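Local coordinates for protein glutamine amidotransferase subunit pdxT (Thermus thermophilus, PDB 2YWD) that probably hydrolyses glutamine to glutamate and ammonia, the ammonia being channelled to its partner PdxS for the synthesis of pyridoxal 5'-phosphate, at residues E149-L154 and P158-Q163; N110-G113 and S118-E121; G12-H17 and A28-K33. One frame throughout, in Å; residues are numbered along the deposited sequence.

Contact 1: residues E149-L154 and P158-Q163; sequences EVLARL and PVLVRQ
Val150 and Pro158 meet on one face of this antiparallel hairpin, with Val150 CG1 3.9 Å from Pro158 CB and Val150 CG2 4.0 Å from Pro158 CG. CG1 lies anti to the backbone N (chi1 178°) and also rests on one face of the Arg153 guanidinium, near its rim. Cutting Val150 back to an alanine would probably cost the proline ring its two methyl contacts and the guanidinium face the methyl resting on it. Arg153 NH1 passes 3.8 Å from Pro158 CG and is hydrogen-bonded to Asp156 O. On the other face, Ala152 CB packs on Leu160 CB at 3.7 Å.

The ladder slips twice. Glu149 and Arg162 form a regular hydrogen-bonded pair, Glu149 N to Arg162 O measuring 2.8 Å. Then Leu151 and Ala152 share Leu160 O, a classic bulge that also brings Leu151 CB against Leu160 CD2; Val159 and Leu160 share Ala152 O in a second. In each, one bond is sound (Leu151 N to Leu160 O 2.8 Å, Val159 N to Ala152 O 2.9 Å) and the other weak. Strand 149-154 ends the large mixed sheet; strand 166-169 flanks 157-163, with strand 140-144 against Val150, Pro158 and Val161, and strand 118-125 against Ala152, Leu154 and Leu160.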
loop_
_atom_site.group_PDB
_atom_site.type_symbol
_atom_site.label_atom_id
_atom_site.label_comp_id
_atom_site.label_asym_id
_atom_site.label_seq_id
_atom_site.Cartn_x
_atom_site.Cartn_y
_atom_site.Cartn_z
ATOM N N GLU A 149 -4.191 12.917 4.215
ATOM C CA GLU A 149 -5.460 12.726 4.899
ATOM C C GLU A 149 -5.492 11.405 5.671
ATOM O O GLU A 149 -5.066 10.370 5.160
ATOM C CB GLU A 149 -6.594 12.771 3.868
ATOM C CG GLU A 149 -7.971 12.438 4.407
ATOM C CD GLU A 149 -9.062 12.671 3.374
ATOM O OE1 GLU A 149 -8.872 12.267 2.205
ATOM O OE2 GLU A 149 -10.109 13.253 3.734
ATOM N N VAL A 150 -5.982 11.446 6.905
ATOM C CA VAL A 150 -6.083 10.233 7.715
ATOM C C VAL A 150 -7.496 9.690 7.564
ATOM O O VAL A 150 -8.460 10.333 7.977
ATOM C CB VAL A 150 -5.807 10.518 9.211
ATOM C CG1 VAL A 150 -5.983 9.242 10.026
ATOM C CG2 VAL A 150 -4.396 11.061 9.383
ATOM N N LEU A 151 -7.620 8.509 6.965
ATOM C CA LEU A 151 -8.926 7.895 6.744
ATOM C C LEU A 151 -9.342 6.926 7.847
ATOM O O LEU A 151 -10.518 6.580 7.960
ATOM C CB LEU A 151 -8.934 7.168 5.399
ATOM C CG LEU A 151 -8.651 8.044 4.177
ATOM C CD1 LEU A 151 -8.574 7.173 2.930
ATOM C CD2 LEU A 151 -9.749 9.092 4.035
ATOM N N ALA A 152 -8.381 6.485 8.656
ATOM C CA ALA A 152 -8.676 5.557 9.740
ATOM C C ALA A 152 -7.578 5.561 10.793
ATOM O O ALA A 152 -6.398 5.740 10.479
ATOM C CB ALA A 152 -8.863 4.140 9.189
ATOM N N ARG A 153 -7.978 5.356 12.043
ATOM C CA ARG A 153 -7.042 5.330 13.160
ATOM C C ARG A 153 -7.318 4.165 14.095
ATOM O O ARG A 153 -8.445 3.682 14.187
ATOM C CB ARG A 153 -7.162 6.612 13.997
ATOM C CG ARG A 153 -6.885 7.911 13.269
ATOM C CD ARG A 153 -7.304 9.105 14.135
ATOM N NE ARG A 153 -7.185 10.374 13.419
ATOM C CZ ARG A 153 -6.107 11.152 13.425
ATOM N NH1 ARG A 153 -5.026 10.808 14.121
ATOM N NH2 ARG A 153 -6.111 12.279 12.725
ATOM N N LEU A 154 -6.273 3.711 14.778
ATOM C CA LEU A 154 -6.417 2.673 15.790
ATOM C C LEU A 154 -6.228 3.547 17.019
ATOM O O LEU A 154 -5.108 3.914 17.352
ATOM C CB LEU A 154 -5.298 1.635 15.698
ATOM C CG LEU A 154 -5.293 0.628 16.851
ATOM C CD1 LEU A 154 -6.694 0.055 17.055
ATOM C CD2 LEU A 154 -4.296 -0.478 16.548
ATOM N N PRO A 158 -2.878 6.937 13.232
ATOM C CA PRO A 158 -3.261 6.776 11.826
ATOM C C PRO A 158 -2.820 5.406 11.310
ATOM O O PRO A 158 -1.673 5.012 11.525
ATOM C CB PRO A 158 -2.498 7.900 11.128
ATOM C CG PRO A 158 -2.384 8.947 12.187
ATOM C CD PRO A 158 -2.023 8.127 13.403
ATOM N N VAL A 159 -3.723 4.690 10.643
ATOM C CA VAL A 159 -3.404 3.376 10.084
ATOM C C VAL A 159 -3.786 3.267 8.608
ATOM O O VAL A 159 -3.396 2.320 7.930
ATOM C CB VAL A 159 -4.077 2.230 10.875
ATOM C CG1 VAL A 159 -3.513 2.193 12.294
ATOM C CG2 VAL A 159 -5.583 2.411 10.897
ATOM N N LEU A 160 -4.565 4.230 8.125
ATOM C CA LEU A 160 -4.960 4.281 6.714
ATOM C C LEU A 160 -4.863 5.748 6.324
ATOM O O LEU A 160 -5.553 6.592 6.895
ATOM C CB LEU A 160 -6.394 3.786 6.498
ATOM C CG LEU A 160 -6.859 3.847 5.029
ATOM C CD1 LEU A 160 -5.993 2.912 4.185
ATOM C CD2 LEU A 160 -8.326 3.446 4.912
ATOM N N VAL A 161 -3.992 6.056 5.366
ATOM C CA VAL A 161 -3.809 7.437 4.948
ATOM C C VAL A 161 -3.879 7.588 3.439
ATOM O O VAL A 161 -3.618 6.643 2.696
ATOM C CB VAL A 161 -2.457 7.992 5.438
ATOM C CG1 VAL A 161 -2.364 7.879 6.953
ATOM C CG2 VAL A 161 -1.313 7.235 4.776
ATOM N N ARG A 162 -4.224 8.789 2.994
ATOM C CA ARG A 162 -4.339 9.069 1.571
ATOM C C ARG A 162 -3.721 10.410 1.192
ATOM O O ARG A 162 -3.844 11.395 1.917
ATOM C CB ARG A 162 -5.813 9.049 1.153
ATOM C CG ARG A 162 -6.058 9.482 -0.288
ATOM C CD ARG A 162 -7.532 9.406 -0.670
ATOM N NE ARG A 162 -7.755 9.906 -2.026
ATOM C CZ ARG A 162 -8.929 9.904 -2.655
ATOM N NH1 ARG A 162 -10.014 9.423 -2.060
ATOM N NH2 ARG A 162 -9.019 10.391 -3.885
ATOM N N GLN A 163 -3.042 10.420 0.053
ATOM C CA GLN A 163 -2.420 11.619 -0.481
ATOM C C GLN A 163 -2.710 11.586 -1.970
ATOM O O GLN A 163 -1.990 10.943 -2.734
ATOM C CB GLN A 163 -0.913 11.598 -0.242
ATOM C CG GLN A 163 -0.171 12.742 -0.904
ATOM C CD GLN A 163 1.332 12.611 -0.762
ATOM O OE1 GLN A 163 1.882 12.756 0.330
ATOM N NE2 GLN A 163 2.005 12.324 -1.870
#

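Contact 2: residues N110-G113 and S118-E121; sequences NAFG and SFEE
Two phenylalanine side chains reach each other here by turning about their first torsions. Phe119 sets CG between its backbone N and carbonyl carbon (chi1 60°), which carries the ring off strand 118-125 toward the loop; Phe112 has chi1 at -97°, away from a staggered position, and presents a ring face to it. The result is a T-shaped pair. Phe119 CZ stands 3.7 Å above the Phe112 ring plane, over its centre, so it is nearly equidistant from all six ring carbons, the nearest being Phe112 CD2 at 3.8 Å. The ring centroids of Phe112 and Phe119 are 5.0 Å apart, with planes at 68°.

The backbones stay well separated, the CA atoms of Phe112 and Ser118 being 9.7 Å apart, and the two rings alone span the distance. Phe119 also stacks with Phe135 of the paired strand 129-136, while Phe112 leans on Val140 and Ala138. Asn110 ND2 bonds to Glu117 OE1 within the same loop.

Chemically this is purely aromatic and apolar: the C-H at Phe119 CZ is directed at the pi cloud of Phe112, a weakly electrostatic and dispersive attraction that pins the loop after strand 103-108 to the strand it leads into.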
loop_
_atom_site.group_PDB
_atom_site.type_symbol
_atom_site.label_atom_id
_atom_site.label_comp_id
_atom_site.label_asym_id
_atom_site.label_seq_id
_atom_site.Cartn_x
_atom_site.Cartn_y
_atom_site.Cartn_z
ATOM N N ASN A 110 7.778 -2.348 11.709
ATOM C CA ASN A 110 7.409 -3.205 12.847
ATOM C C ASN A 110 7.658 -2.515 14.193
ATOM O O ASN A 110 8.471 -2.970 15.005
ATOM C CB ASN A 110 8.213 -4.510 12.741
ATOM C CG ASN A 110 7.818 -5.539 13.776
ATOM O OD1 ASN A 110 6.710 -5.516 14.302
ATOM N ND2 ASN A 110 8.726 -6.470 14.059
ATOM N N ALA A 111 6.922 -1.435 14.435
ATOM C CA ALA A 111 7.115 -0.636 15.638
ATOM C C ALA A 111 5.974 -0.542 16.643
ATOM O O ALA A 111 5.990 0.356 17.489
ATOM C CB ALA A 111 7.535 0.779 15.218
ATOM N N PHE A 112 5.006 -1.454 16.589
ATOM C CA PHE A 112 3.882 -1.391 17.528
ATOM C C PHE A 112 4.209 -1.728 18.979
ATOM O O PHE A 112 3.447 -1.385 19.886
ATOM C CB PHE A 112 2.732 -2.274 17.058
ATOM C CG PHE A 112 1.675 -1.526 16.323
ATOM C CD1 PHE A 112 1.711 -1.421 14.936
ATOM C CD2 PHE A 112 0.653 -0.892 17.022
ATOM C CE1 PHE A 112 0.738 -0.693 14.252
ATOM C CE2 PHE A 112 -0.324 -0.162 16.349
ATOM C CZ PHE A 112 -0.281 -0.063 14.961
ATOM N N GLY A 113 5.323 -2.419 19.196
ATOM C CA GLY A 113 5.739 -2.746 20.550
ATOM C C GLY A 113 4.964 -3.813 21.300
ATOM O O GLY A 113 5.003 -3.850 22.532
ATOM N N SER A 118 1.296 -9.864 16.026
ATOM C CA SER A 118 0.101 -9.977 15.197
ATOM C C SER A 118 -1.157 -9.718 16.021
ATOM O O SER A 118 -1.312 -10.259 17.118
ATOM C CB SER A 118 0.019 -11.369 14.574
ATOM O OG SER A 118 -0.126 -12.360 15.575
ATOM N N PHE A 119 -2.052 -8.884 15.494
ATOM C CA PHE A 119 -3.303 -8.579 16.180
ATOM C C PHE A 119 -4.356 -8.091 15.192
ATOM O O PHE A 119 -4.041 -7.751 14.053
ATOM C CB PHE A 119 -3.073 -7.532 17.279
ATOM C CG PHE A 119 -2.523 -6.230 16.780
ATOM C CD1 PHE A 119 -3.377 -5.199 16.397
ATOM C CD2 PHE A 119 -1.148 -6.035 16.686
ATOM C CE1 PHE A 119 -2.868 -3.988 15.928
ATOM C CE2 PHE A 119 -0.627 -4.827 16.216
ATOM C CZ PHE A 119 -1.490 -3.801 15.835
ATOM N N GLU A 120 -5.612 -8.076 15.625
ATOM C CA GLU A 120 -6.695 -7.625 14.764
ATOM C C GLU A 120 -7.559 -6.603 15.492
ATOM O O GLU A 120 -7.806 -6.733 16.692
ATOM C CB GLU A 120 -7.554 -8.812 14.320
ATOM C CG GLU A 120 -6.769 -9.945 13.660
ATOM C CD GLU A 120 -6.038 -10.818 14.667
ATOM O OE1 GLU A 120 -6.704 -11.335 15.589
ATOM O OE2 GLU A 120 -4.804 -10.992 14.541
ATOM N N GLU A 121 -8.019 -5.593 14.760
ATOM C CA GLU A 121 -8.835 -4.535 15.341
ATOM C C GLU A 121 -9.914 -4.061 14.380
ATOM O O GLU A 121 -9.673 -3.937 13.179
ATOM C CB GLU A 121 -7.964 -3.320 15.686
ATOM C CG GLU A 121 -6.916 -3.534 16.756
ATOM C CD GLU A 121 -7.520 -3.752 18.129
ATOM O OE1 GLU A 121 -8.651 -3.269 18.361
ATOM O OE2 GLU A 121 -6.859 -4.389 18.977
#

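Contact 3: residues G12-H17 and A28-K33; sequences GDFREH and AKEVRK
Glu30 OE1 takes two nitrogens of Arg32 within 28-33, NH2 and, more weakly, NH1 at 2.7 Å, and Phe14 CE1 lies 4.0 Å from that oxygen. The Arg32 NH2 to Glu30 OE1 separation is modelled at 2.5 Å, short enough that its exact value is doubtful, but the salt bridge is plain. Both partners sit beside the Phe14 ring, which is turned 45° from the Glu30 carboxylate and 82° from the Arg32 guanidinium. Phe14 CZ comes 3.8 Å from Arg32 NH2, an oblique approach. With chi1 at 51°, Phe14 tucks CG between its own N and carbonyl carbon, and the ring is thrown across toward strand 29-31, resting also on Val7 and Ala9.

On the helix itself Arg15 grips Glu16 side-on: Arg15 NH2 lies 3.0 Å from Glu16 OE2, and Arg15 NE lies 3.2 Å from Glu16 OE2. Lys18 of the same helix touches Glu30.

The contact belongs to the beta-alpha-beta unit of strand 5-8, helix 14-22 and strand 29-31. Across it an aromatic ring lies against an ion pair closed within 28-33, between the strand and the loop after it, so what joins the segments is probably mainly van der Waals contact, with no hydrogen bond or salt bridge between them, and the charges probably balance each other locally.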
loop_
_atom_site.group_PDB
_atom_site.type_symbol
_atom_site.label_atom_id
_atom_site.label_comp_id
_atom_site.label_asym_id
_atom_site.label_seq_id
_atom_site.Cartn_x
_atom_site.Cartn_y
_atom_site.Cartn_z
ATOM N N GLY A 12 6.796 -11.382 -2.075
ATOM C CA GLY A 12 5.708 -11.186 -1.141
ATOM C C GLY A 12 4.343 -11.749 -1.446
ATOM O O GLY A 12 4.159 -12.587 -2.327
ATOM N N ASP A 13 3.370 -11.228 -0.712
ATOM C CA ASP A 13 2.002 -11.693 -0.787
ATOM C C ASP A 13 1.043 -10.996 -1.746
ATOM O O ASP A 13 0.004 -10.470 -1.340
ATOM C CB ASP A 13 1.453 -11.712 0.637
ATOM C CG ASP A 13 2.345 -12.520 1.576
ATOM O OD1 ASP A 13 2.732 -13.643 1.191
ATOM O OD2 ASP A 13 2.665 -12.045 2.687
ATOM N N PHE A 14 1.392 -11.020 -3.027
ATOM C CA PHE A 14 0.558 -10.419 -4.060
ATOM C C PHE A 14 -0.630 -11.338 -4.339
ATOM O O PHE A 14 -1.687 -10.888 -4.767
ATOM C CB PHE A 14 1.381 -10.199 -5.338
ATOM C CG PHE A 14 2.123 -11.425 -5.806
ATOM C CD1 PHE A 14 1.488 -12.395 -6.578
ATOM C CD2 PHE A 14 3.457 -11.615 -5.455
ATOM C CE1 PHE A 14 2.175 -13.542 -6.994
ATOM C CE2 PHE A 14 4.151 -12.755 -5.864
ATOM C CZ PHE A 14 3.509 -13.718 -6.634
ATOM N N ARG A 15 -0.448 -12.633 -4.088
ATOM C CA ARG A 15 -1.506 -13.620 -4.306
ATOM C C ARG A 15 -2.799 -13.207 -3.604
ATOM O O ARG A 15 -3.868 -13.199 -4.212
ATOM C CB ARG A 15 -1.051 -14.991 -3.788
ATOM C CG ARG A 15 -2.108 -16.093 -3.841
ATOM C CD ARG A 15 -1.549 -17.385 -3.237
ATOM N NE ARG A 15 -1.183 -17.206 -1.832
ATOM C CZ ARG A 15 -0.322 -17.975 -1.168
ATOM N NH1 ARG A 15 0.277 -18.990 -1.776
ATOM N NH2 ARG A 15 -0.053 -17.723 0.107
ATOM N N GLU A 16 -2.696 -12.856 -2.325
ATOM C CA GLU A 16 -3.867 -12.459 -1.548
ATOM C C GLU A 16 -4.608 -11.254 -2.133
ATOM O O GLU A 16 -5.836 -11.177 -2.045
ATOM C CB GLU A 16 -3.466 -12.159 -0.100
ATOM C CG GLU A 16 -3.190 -13.383 0.771
ATOM C CD GLU A 16 -1.958 -14.168 0.354
ATOM O OE1 GLU A 16 -1.077 -13.604 -0.335
ATOM O OE2 GLU A 16 -1.864 -15.355 0.733
ATOM N N HIS A 17 -3.874 -10.305 -2.711
ATOM C CA HIS A 17 -4.519 -9.135 -3.311
ATOM C C HIS A 17 -5.237 -9.512 -4.608
ATOM O O HIS A 17 -6.313 -8.986 -4.905
ATOM C CB HIS A 17 -3.494 -8.023 -3.578
ATOM C CG HIS A 17 -3.218 -7.157 -2.383
ATOM N ND1 HIS A 17 -4.141 -6.263 -1.881
ATOM C CD2 HIS A 17 -2.117 -7.037 -1.602
ATOM C CE1 HIS A 17 -3.620 -5.629 -0.845
ATOM N NE2 HIS A 17 -2.392 -6.080 -0.655
ATOM N N ALA A 28 -6.472 -9.355 -11.758
ATOM C CA ALA A 28 -5.254 -8.587 -11.554
ATOM C C ALA A 28 -4.057 -9.035 -12.376
ATOM O O ALA A 28 -3.794 -10.225 -12.528
ATOM C CB ALA A 28 -4.889 -8.591 -10.078
ATOM N N LYS A 29 -3.331 -8.055 -12.899
ATOM C CA LYS A 29 -2.140 -8.320 -13.686
ATOM C C LYS A 29 -0.938 -8.356 -12.747
ATOM O O LYS A 29 -0.744 -7.450 -11.939
ATOM C CB LYS A 29 -1.954 -7.220 -14.740
ATOM C CG LYS A 29 -0.576 -7.181 -15.395
ATOM C CD LYS A 29 -0.201 -8.510 -16.028
ATOM C CE LYS A 29 1.226 -8.476 -16.570
ATOM N NZ LYS A 29 1.634 -9.783 -17.170
ATOM N N GLU A 30 -0.145 -9.417 -12.836
ATOM C CA GLU A 30 1.042 -9.527 -12.000
ATOM C C GLU A 30 2.149 -8.696 -12.636
ATOM O O GLU A 30 2.560 -8.951 -13.764
ATOM C CB GLU A 30 1.470 -10.993 -11.863
ATOM C CG GLU A 30 0.601 -11.780 -10.895
ATOM C CD GLU A 30 0.990 -13.241 -10.795
ATOM O OE1 GLU A 30 2.187 -13.555 -10.956
ATOM O OE2 GLU A 30 0.100 -14.076 -10.537
ATOM N N VAL A 31 2.613 -7.684 -11.910
ATOM C CA VAL A 31 3.659 -6.804 -12.411
ATOM C C VAL A 31 5.036 -7.283 -11.955
ATOM O O VAL A 31 5.330 -7.314 -10.759
ATOM C CB VAL A 31 3.423 -5.350 -11.931
ATOM C CG1 VAL A 31 4.520 -4.431 -12.448
ATOM C CG2 VAL A 31 2.063 -4.865 -12.415
ATOM N N ARG A 32 5.867 -7.676 -12.916
ATOM C CA ARG A 32 7.218 -8.142 -12.624
ATOM C C ARG A 32 8.256 -7.396 -13.453
ATOM O O ARG A 32 9.451 -7.494 -13.190
ATOM C CB ARG A 32 7.352 -9.640 -12.900
ATOM C CG ARG A 32 6.601 -10.529 -11.933
ATOM C CD ARG A 32 7.115 -11.957 -12.015
ATOM N NE ARG A 32 6.415 -12.828 -11.078
ATOM C CZ ARG A 32 5.147 -13.200 -11.216
ATOM N NH1 ARG A 32 4.443 -12.777 -12.259
ATOM N NH2 ARG A 32 4.585 -13.990 -10.309
ATOM N N LYS A 33 7.791 -6.660 -14.457
ATOM C CA LYS A 33 8.674 -5.892 -15.327
ATOM C C LYS A 33 8.095 -4.496 -15.515
ATOM O O LYS A 33 6.882 -4.302 -15.395
ATOM C CB LYS A 33 8.806 -6.583 -16.686
ATOM C CG LYS A 33 9.425 -7.968 -16.624
ATOM C CD LYS A 33 9.401 -8.628 -17.996
ATOM C CE LYS A 33 10.052 -10.005 -17.969
ATOM N NZ LYS A 33 9.975 -10.680 -19.298
#

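Overall arrangement
Contacts 1 and 3 both involve the large mixed sheet, at its opposite ends: contact 1 pairs outermost strand 149-154 with its neighbour, and contact 3 lays the start of helix 14-22 against outermost strand 29-31. Their centres are 24 Å apart. Contact 1 is partly buried and relies on backbone bonds plus apolar packing; contact 3 is a surface contact made of a ring beside charged groups; contact 2, partly buried, is aromatic alone. Contacts 1 and 2 touch through Leu154, whose CD2 lies 3.8 Å from Phe119 CE1, linking the sheet edge to the small hairpin of strands 118-125 and 129-136. Contact 3 touches neither.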